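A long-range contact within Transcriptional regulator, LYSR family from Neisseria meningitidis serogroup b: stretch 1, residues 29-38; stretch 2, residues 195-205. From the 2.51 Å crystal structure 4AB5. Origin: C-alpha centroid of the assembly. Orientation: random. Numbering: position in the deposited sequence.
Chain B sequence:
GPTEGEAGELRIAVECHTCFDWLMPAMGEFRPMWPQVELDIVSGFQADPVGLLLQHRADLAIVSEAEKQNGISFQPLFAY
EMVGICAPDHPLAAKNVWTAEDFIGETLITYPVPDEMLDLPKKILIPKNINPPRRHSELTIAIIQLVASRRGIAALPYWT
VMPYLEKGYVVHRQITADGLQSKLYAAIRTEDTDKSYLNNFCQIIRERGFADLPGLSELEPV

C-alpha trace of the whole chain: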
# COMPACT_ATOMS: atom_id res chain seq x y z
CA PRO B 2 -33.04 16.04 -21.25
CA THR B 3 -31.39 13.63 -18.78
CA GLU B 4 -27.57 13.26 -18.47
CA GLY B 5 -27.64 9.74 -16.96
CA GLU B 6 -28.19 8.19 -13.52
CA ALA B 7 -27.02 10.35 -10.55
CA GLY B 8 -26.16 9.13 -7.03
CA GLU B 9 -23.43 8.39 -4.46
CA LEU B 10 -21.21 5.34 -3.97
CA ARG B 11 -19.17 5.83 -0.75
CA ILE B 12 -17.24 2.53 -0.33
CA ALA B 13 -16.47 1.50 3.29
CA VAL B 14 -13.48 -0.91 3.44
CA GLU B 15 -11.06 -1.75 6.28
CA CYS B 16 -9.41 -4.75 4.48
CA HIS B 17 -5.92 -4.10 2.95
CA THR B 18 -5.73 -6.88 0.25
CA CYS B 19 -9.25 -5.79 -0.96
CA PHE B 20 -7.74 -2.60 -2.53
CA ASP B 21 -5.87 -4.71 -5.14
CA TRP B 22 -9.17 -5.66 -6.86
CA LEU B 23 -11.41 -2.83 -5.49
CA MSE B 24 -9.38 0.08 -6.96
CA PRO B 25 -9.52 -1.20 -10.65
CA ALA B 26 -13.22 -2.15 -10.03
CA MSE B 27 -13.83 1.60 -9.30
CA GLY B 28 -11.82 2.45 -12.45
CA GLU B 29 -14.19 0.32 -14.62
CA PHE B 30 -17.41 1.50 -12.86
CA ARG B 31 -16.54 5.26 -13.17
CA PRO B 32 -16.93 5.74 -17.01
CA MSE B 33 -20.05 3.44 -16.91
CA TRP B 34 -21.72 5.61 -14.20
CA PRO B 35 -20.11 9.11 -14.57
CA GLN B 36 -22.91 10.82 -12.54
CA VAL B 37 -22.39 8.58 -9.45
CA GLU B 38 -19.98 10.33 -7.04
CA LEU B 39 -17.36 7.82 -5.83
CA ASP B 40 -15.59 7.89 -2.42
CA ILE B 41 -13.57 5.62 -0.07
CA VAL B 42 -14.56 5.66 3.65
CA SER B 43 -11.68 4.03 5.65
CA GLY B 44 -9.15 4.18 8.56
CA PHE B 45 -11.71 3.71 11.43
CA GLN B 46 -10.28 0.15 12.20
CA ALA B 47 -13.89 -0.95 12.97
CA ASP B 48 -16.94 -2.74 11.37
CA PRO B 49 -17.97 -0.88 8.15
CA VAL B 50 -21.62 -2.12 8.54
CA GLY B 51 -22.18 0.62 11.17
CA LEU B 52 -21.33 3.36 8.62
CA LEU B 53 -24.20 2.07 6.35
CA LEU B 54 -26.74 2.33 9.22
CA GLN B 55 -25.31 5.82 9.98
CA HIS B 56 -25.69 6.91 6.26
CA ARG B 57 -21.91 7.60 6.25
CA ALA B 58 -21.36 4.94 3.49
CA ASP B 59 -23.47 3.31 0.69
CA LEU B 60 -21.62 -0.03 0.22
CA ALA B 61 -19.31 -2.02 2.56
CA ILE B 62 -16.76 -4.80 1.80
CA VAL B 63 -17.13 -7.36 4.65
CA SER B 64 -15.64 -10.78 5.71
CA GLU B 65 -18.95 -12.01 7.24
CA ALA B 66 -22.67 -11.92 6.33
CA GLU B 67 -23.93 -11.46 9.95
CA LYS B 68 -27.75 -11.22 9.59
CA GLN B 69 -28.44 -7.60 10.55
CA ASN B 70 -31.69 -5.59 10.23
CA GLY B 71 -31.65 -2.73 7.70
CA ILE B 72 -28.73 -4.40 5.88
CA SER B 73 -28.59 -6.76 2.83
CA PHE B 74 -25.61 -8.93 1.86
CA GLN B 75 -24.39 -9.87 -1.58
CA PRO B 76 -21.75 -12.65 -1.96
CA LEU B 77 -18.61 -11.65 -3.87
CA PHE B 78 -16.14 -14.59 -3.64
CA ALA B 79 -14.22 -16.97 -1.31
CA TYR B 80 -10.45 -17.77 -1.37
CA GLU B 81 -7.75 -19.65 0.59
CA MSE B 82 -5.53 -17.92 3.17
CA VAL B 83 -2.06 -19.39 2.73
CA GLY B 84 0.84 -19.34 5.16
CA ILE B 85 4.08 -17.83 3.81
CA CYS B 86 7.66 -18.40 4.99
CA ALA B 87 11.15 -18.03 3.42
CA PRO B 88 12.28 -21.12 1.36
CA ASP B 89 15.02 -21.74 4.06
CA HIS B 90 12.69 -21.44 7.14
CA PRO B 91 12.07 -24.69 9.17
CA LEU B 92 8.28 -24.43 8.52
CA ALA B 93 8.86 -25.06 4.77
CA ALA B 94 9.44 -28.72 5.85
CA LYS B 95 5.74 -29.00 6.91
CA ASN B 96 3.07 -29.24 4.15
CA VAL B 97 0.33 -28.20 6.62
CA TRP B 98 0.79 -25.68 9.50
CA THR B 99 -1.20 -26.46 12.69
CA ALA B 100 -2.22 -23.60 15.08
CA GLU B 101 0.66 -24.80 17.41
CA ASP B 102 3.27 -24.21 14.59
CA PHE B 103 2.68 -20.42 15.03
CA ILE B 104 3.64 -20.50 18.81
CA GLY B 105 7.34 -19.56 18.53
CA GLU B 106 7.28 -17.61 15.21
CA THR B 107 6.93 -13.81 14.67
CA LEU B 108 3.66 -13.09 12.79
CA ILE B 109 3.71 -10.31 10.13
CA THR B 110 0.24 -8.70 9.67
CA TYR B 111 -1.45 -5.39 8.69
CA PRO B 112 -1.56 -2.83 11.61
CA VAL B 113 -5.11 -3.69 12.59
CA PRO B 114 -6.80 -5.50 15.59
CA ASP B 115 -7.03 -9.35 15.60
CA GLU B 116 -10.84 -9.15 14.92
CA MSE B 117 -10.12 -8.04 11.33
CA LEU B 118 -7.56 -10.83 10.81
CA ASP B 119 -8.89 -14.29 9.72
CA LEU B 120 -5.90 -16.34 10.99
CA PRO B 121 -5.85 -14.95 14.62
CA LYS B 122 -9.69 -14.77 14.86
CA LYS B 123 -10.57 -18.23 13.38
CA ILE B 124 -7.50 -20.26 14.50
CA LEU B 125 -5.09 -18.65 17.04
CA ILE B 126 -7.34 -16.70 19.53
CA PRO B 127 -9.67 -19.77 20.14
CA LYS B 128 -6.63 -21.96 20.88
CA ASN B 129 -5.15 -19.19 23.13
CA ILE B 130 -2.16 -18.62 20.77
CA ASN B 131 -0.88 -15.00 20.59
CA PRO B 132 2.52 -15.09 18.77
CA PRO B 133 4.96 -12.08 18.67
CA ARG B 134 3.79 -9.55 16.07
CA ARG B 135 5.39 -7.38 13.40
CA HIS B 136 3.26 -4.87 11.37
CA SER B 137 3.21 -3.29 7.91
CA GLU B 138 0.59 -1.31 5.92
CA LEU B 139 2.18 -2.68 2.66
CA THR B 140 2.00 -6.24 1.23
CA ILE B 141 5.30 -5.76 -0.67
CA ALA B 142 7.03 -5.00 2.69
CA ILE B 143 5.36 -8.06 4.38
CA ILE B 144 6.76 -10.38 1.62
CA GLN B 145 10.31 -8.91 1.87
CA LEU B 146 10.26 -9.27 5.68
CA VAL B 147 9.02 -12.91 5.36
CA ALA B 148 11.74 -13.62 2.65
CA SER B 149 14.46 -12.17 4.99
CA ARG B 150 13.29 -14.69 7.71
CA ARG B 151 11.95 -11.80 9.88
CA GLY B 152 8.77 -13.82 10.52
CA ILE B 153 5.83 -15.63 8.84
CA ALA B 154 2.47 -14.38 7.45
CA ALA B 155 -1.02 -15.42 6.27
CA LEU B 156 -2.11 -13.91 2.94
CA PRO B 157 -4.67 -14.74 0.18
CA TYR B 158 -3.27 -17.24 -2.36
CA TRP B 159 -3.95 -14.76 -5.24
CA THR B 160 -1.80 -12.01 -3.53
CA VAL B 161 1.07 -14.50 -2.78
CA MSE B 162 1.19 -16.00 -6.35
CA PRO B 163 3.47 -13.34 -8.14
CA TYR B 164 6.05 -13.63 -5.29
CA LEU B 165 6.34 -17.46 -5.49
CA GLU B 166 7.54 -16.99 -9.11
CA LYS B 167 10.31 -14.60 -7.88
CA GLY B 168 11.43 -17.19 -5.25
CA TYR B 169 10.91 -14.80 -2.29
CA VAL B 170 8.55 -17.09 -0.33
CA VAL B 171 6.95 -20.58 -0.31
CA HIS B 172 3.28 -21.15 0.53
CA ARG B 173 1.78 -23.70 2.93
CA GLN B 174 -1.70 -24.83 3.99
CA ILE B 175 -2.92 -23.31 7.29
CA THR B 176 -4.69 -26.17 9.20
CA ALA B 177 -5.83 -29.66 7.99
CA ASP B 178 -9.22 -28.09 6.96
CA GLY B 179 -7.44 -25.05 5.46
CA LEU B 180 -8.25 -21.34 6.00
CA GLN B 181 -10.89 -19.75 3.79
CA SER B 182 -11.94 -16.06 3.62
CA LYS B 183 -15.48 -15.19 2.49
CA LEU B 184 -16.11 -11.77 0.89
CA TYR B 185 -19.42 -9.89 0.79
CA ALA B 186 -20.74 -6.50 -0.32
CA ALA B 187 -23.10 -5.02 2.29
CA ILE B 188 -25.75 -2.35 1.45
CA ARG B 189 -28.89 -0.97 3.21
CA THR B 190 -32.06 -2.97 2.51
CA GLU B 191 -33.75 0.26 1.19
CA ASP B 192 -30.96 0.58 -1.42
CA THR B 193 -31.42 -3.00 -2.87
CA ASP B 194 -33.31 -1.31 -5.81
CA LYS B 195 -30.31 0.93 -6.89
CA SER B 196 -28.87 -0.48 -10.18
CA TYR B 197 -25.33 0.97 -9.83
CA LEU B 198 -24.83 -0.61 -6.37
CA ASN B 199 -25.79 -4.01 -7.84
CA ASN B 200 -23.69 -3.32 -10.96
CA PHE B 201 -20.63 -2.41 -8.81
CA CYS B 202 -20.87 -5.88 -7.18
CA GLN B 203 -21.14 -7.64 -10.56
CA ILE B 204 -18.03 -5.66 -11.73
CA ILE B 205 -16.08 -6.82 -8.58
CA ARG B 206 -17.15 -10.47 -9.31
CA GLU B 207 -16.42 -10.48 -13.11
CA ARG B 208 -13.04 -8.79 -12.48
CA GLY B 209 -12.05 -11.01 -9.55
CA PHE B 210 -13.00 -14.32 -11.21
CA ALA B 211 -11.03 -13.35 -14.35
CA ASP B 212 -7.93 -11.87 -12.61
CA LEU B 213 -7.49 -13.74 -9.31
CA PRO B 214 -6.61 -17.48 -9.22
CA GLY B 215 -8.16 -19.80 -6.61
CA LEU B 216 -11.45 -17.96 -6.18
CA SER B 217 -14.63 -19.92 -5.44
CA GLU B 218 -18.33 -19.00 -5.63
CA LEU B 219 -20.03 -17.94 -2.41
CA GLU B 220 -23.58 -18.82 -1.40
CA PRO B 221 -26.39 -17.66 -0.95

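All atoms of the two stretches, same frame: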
# COMPACT_ATOMS: atom_id res chain seq x y z
N GLU B 29 -13.32 0.88 -13.57
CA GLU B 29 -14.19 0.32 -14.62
C GLU B 29 -15.61 0.88 -14.47
O GLU B 29 -16.23 1.25 -15.46
CB GLU B 29 -14.18 -1.23 -14.55
CG GLU B 29 -14.84 -1.92 -15.73
CD GLU B 29 -14.71 -3.43 -15.74
OE1 GLU B 29 -13.69 -3.94 -16.27
OE2 GLU B 29 -15.61 -4.12 -15.21
N PHE B 30 -16.10 0.96 -13.22
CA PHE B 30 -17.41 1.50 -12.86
C PHE B 30 -17.55 2.99 -13.26
O PHE B 30 -18.57 3.37 -13.82
CB PHE B 30 -17.64 1.32 -11.34
CG PHE B 30 -18.92 1.93 -10.79
CD1 PHE B 30 -18.93 3.24 -10.33
CD2 PHE B 30 -20.08 1.18 -10.69
CE1 PHE B 30 -20.11 3.81 -9.83
CE2 PHE B 30 -21.24 1.73 -10.17
CZ PHE B 30 -21.25 3.05 -9.76
N ARG B 31 -16.54 3.82 -12.92
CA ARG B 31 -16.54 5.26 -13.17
C ARG B 31 -17.02 5.71 -14.56
O ARG B 31 -18.04 6.40 -14.59
CB ARG B 31 -15.23 5.91 -12.75
CG ARG B 31 -15.20 7.44 -12.77
CD ARG B 31 -14.06 7.97 -11.91
NE ARG B 31 -12.84 7.21 -12.14
CZ ARG B 31 -12.17 6.53 -11.22
NH1 ARG B 31 -12.55 6.59 -9.95
NH2 ARG B 31 -11.09 5.84 -11.55
N PRO B 32 -16.40 5.30 -15.71
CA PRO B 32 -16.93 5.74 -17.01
C PRO B 32 -18.35 5.24 -17.32
O PRO B 32 -19.06 5.88 -18.11
CB PRO B 32 -15.92 5.18 -18.01
CG PRO B 32 -15.25 4.06 -17.30
CD PRO B 32 -15.17 4.49 -15.89
N MSE B 33 -18.74 4.08 -16.74
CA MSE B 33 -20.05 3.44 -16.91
C MSE B 33 -21.17 4.21 -16.20
O MSE B 33 -22.32 4.22 -16.66
CB MSE B 33 -19.98 2.02 -16.35
CG MSE B 33 -20.16 0.95 -17.37
SE MSE B 33 -19.15 -0.57 -16.86
CE MSE B 33 -18.72 -1.18 -18.68
N TRP B 34 -20.83 4.83 -15.06
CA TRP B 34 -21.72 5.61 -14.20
C TRP B 34 -21.05 6.95 -13.88
O TRP B 34 -20.67 7.17 -12.74
CB TRP B 34 -21.99 4.82 -12.90
CG TRP B 34 -22.63 3.48 -13.13
CD1 TRP B 34 -21.99 2.30 -13.37
CD2 TRP B 34 -24.03 3.21 -13.24
NE1 TRP B 34 -22.90 1.30 -13.57
CE2 TRP B 34 -24.17 1.83 -13.51
CE3 TRP B 34 -25.18 4.00 -13.12
CZ2 TRP B 34 -25.42 1.21 -13.62
CZ3 TRP B 34 -26.42 3.39 -13.24
CH2 TRP B 34 -26.53 2.01 -13.49
N PRO B 35 -20.84 7.86 -14.87
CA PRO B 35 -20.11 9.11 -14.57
C PRO B 35 -20.81 10.12 -13.65
O PRO B 35 -20.17 11.07 -13.21
CB PRO B 35 -19.85 9.70 -15.95
CG PRO B 35 -20.94 9.19 -16.78
CD PRO B 35 -21.19 7.80 -16.30
N GLN B 36 -22.12 9.93 -13.38
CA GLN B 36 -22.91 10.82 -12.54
C GLN B 36 -22.91 10.40 -11.07
O GLN B 36 -23.33 11.18 -10.21
CB GLN B 36 -24.34 10.97 -13.09
CG GLN B 36 -24.43 11.62 -14.47
CD GLN B 36 -24.04 13.07 -14.42
OE1 GLN B 36 -24.72 13.91 -13.83
NE2 GLN B 36 -22.91 13.39 -15.04
N VAL B 37 -22.45 9.16 -10.79
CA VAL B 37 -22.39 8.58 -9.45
C VAL B 37 -21.07 9.04 -8.84
O VAL B 37 -20.00 8.72 -9.36
CB VAL B 37 -22.54 7.02 -9.48
CG1 VAL B 37 -22.27 6.39 -8.11
CG2 VAL B 37 -23.92 6.61 -9.99
N GLU B 38 -21.16 9.82 -7.75
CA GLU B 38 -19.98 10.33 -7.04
C GLU B 38 -19.35 9.22 -6.21
O GLU B 38 -20.01 8.64 -5.35
CB GLU B 38 -20.36 11.54 -6.16
CG GLU B 38 -20.63 12.80 -6.96
CD GLU B 38 -21.00 14.01 -6.12
OE1 GLU B 38 -22.12 14.03 -5.57
OE2 GLU B 38 -20.17 14.95 -6.05
N LYS B 195 -31.30 0.11 -6.18
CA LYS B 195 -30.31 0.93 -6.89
C LYS B 195 -29.42 0.07 -7.79
O LYS B 195 -28.61 -0.73 -7.30
CB LYS B 195 -29.46 1.76 -5.90
CG LYS B 195 -30.26 2.47 -4.81
CD LYS B 195 -30.09 3.98 -4.83
CE LYS B 195 -30.79 4.62 -3.65
NZ LYS B 195 -30.76 6.10 -3.72
N SER B 196 -29.57 0.25 -9.12
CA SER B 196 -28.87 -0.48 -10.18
C SER B 196 -27.36 -0.43 -10.11
O SER B 196 -26.73 -1.48 -10.23
CB SER B 196 -29.35 0.00 -11.55
OG SER B 196 -29.26 1.41 -11.69
N TYR B 197 -26.78 0.77 -9.88
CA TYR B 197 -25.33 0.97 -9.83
C TYR B 197 -24.66 0.22 -8.70
O TYR B 197 -23.54 -0.26 -8.90
CB TYR B 197 -24.94 2.46 -9.84
CG TYR B 197 -25.54 3.31 -8.75
CD1 TYR B 197 -24.93 3.41 -7.50
CD2 TYR B 197 -26.66 4.10 -8.99
CE1 TYR B 197 -25.46 4.22 -6.49
CE2 TYR B 197 -27.18 4.93 -8.00
CZ TYR B 197 -26.59 4.98 -6.75
OH TYR B 197 -27.10 5.78 -5.76
N LEU B 198 -25.33 0.12 -7.53
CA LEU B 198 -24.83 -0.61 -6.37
C LEU B 198 -24.70 -2.08 -6.74
O LEU B 198 -23.64 -2.66 -6.53
CB LEU B 198 -25.76 -0.46 -5.15
CG LEU B 198 -25.83 0.92 -4.49
CD1 LEU B 198 -26.77 0.90 -3.32
CD2 LEU B 198 -24.45 1.38 -4.01
N ASN B 199 -25.75 -2.64 -7.36
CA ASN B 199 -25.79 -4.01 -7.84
C ASN B 199 -24.78 -4.23 -8.95
O ASN B 199 -24.10 -5.26 -8.95
CB ASN B 199 -27.21 -4.36 -8.30
CG ASN B 199 -27.74 -5.61 -7.68
OD1 ASN B 199 -27.96 -6.62 -8.36
ND2 ASN B 199 -27.82 -5.65 -6.36
N ASN B 200 -24.64 -3.24 -9.86
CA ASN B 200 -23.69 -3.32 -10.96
C ASN B 200 -22.24 -3.22 -10.48
O ASN B 200 -21.36 -3.84 -11.08
CB ASN B 200 -24.04 -2.33 -12.07
CG ASN B 200 -23.17 -2.45 -13.28
OD1 ASN B 200 -23.10 -3.48 -13.97
ND2 ASN B 200 -22.42 -1.41 -13.51
N PHE B 201 -21.98 -2.49 -9.37
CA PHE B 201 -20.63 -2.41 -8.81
C PHE B 201 -20.18 -3.78 -8.29
O PHE B 201 -19.02 -4.15 -8.45
CB PHE B 201 -20.51 -1.34 -7.71
CG PHE B 201 -19.09 -1.10 -7.25
CD1 PHE B 201 -18.12 -0.64 -8.12
CD2 PHE B 201 -18.74 -1.33 -5.92
CE1 PHE B 201 -16.81 -0.43 -7.69
CE2 PHE B 201 -17.42 -1.10 -5.48
CZ PHE B 201 -16.46 -0.67 -6.37
N CYS B 202 -21.12 -4.54 -7.71
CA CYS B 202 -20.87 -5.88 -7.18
C CYS B 202 -20.63 -6.88 -8.29
O CYS B 202 -19.74 -7.74 -8.15
CB CYS B 202 -21.99 -6.33 -6.26
SG CYS B 202 -22.26 -5.22 -4.87
N GLN B 203 -21.37 -6.76 -9.42
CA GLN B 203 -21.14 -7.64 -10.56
C GLN B 203 -19.82 -7.35 -11.27
O GLN B 203 -19.21 -8.29 -11.78
CB GLN B 203 -22.35 -7.79 -11.50
CG GLN B 203 -22.76 -6.57 -12.29
CD GLN B 203 -24.04 -6.80 -13.06
OE1 GLN B 203 -24.13 -7.67 -13.93
NE2 GLN B 203 -25.06 -6.00 -12.77
N ILE B 204 -19.33 -6.09 -11.20
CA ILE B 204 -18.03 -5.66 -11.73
C ILE B 204 -16.93 -6.30 -10.89
O ILE B 204 -16.01 -6.89 -11.45
CB ILE B 204 -17.92 -4.10 -11.83
CG1 ILE B 204 -18.75 -3.55 -13.03
CG2 ILE B 204 -16.45 -3.61 -11.92
CD1 ILE B 204 -19.07 -1.99 -12.97
N ILE B 205 -17.04 -6.22 -9.53
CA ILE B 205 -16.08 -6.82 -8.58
C ILE B 205 -15.95 -8.33 -8.86
O ILE B 205 -14.83 -8.84 -8.91
CB ILE B 205 -16.51 -6.54 -7.10
CG1 ILE B 205 -16.30 -5.05 -6.69
CG2 ILE B 205 -15.82 -7.49 -6.12
CD1 ILE B 205 -17.05 -4.65 -5.32

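Segments far apart in sequence are often joined less by hydrogen bonds than by the fit of aromatic and aliphatic side chains, and the packing of residues 195-205 against residues 29-38 in this LysR-family regulator illustrates the principle. At least 160 positions separate any two touching residues, yet 483 Å² of surface is buried between the stretches. The helix of stretch 2 runs at 144° to the short helix 29-33, nearer antiparallel than parallel, so the turn after that helix is met by the first part of stretch 2, from Ser196 to Asn200, while contacts to the helix itself run from Tyr197 on to Ile204.

Lys195 occupies the N-cap position and makes no contact across the interface. The first touch comes from Ser196, whose CB projects sideways; its OG lies 3.3 Å from CH2 of Trp34, a carbon, so the approach is one of packing.

Tyr197 is the hub. In its p rotamer (chi1 57°) it touches three residues of stretch 1, Phe30, Trp34 and Val37. CB sits over the face of the Trp34 indole, 3.5 Å from the centroid of the six-membered ring and only 10° off its normal, a well-centred CH-pi contact. Farther out, the edge of the phenol ring turns toward that same indole face, with planes at 63°. One face of the phenol ring in turn receives Val37, whose CG2 stands 4.0 Å from the centroid of the Tyr197 ring. Tyr197 is thus both a donor of edge and a provider of face. Its backbone takes part as well: Tyr197 O, which accepts the helical hydrogen bond from Phe201 N, lies 3.3 Å from CE2 of Phe30, at the edge of that ring.

Leu198 points its CB away and Asn199 is out of reach, as expected where a helix turns its other side to the contact. One turn after Ser196, Asn200 comes back toward stretch 1, near the edge of the Trp34 indole. Phe201 follows with its CB sideways, but its ring still directs an edge toward the face of Phe30; the planes are nearly perpendicular at 82°, and the centroids are 5.3 Å apart.

Cys202 and Gln203 make no contact, and Ile204 completes the pattern. Its CD1 reaches the edge of the Phe30 ring, 4.0 Å from CB of Phe30, and also meets the selenium of selenomethionine Met33, with SE and CD1 4.1 Å apart. Its CG2 lies 3.4 Å from OE2 of Glu29, so the aliphatic branch also packs beside a carboxylate. Ile205 then points away.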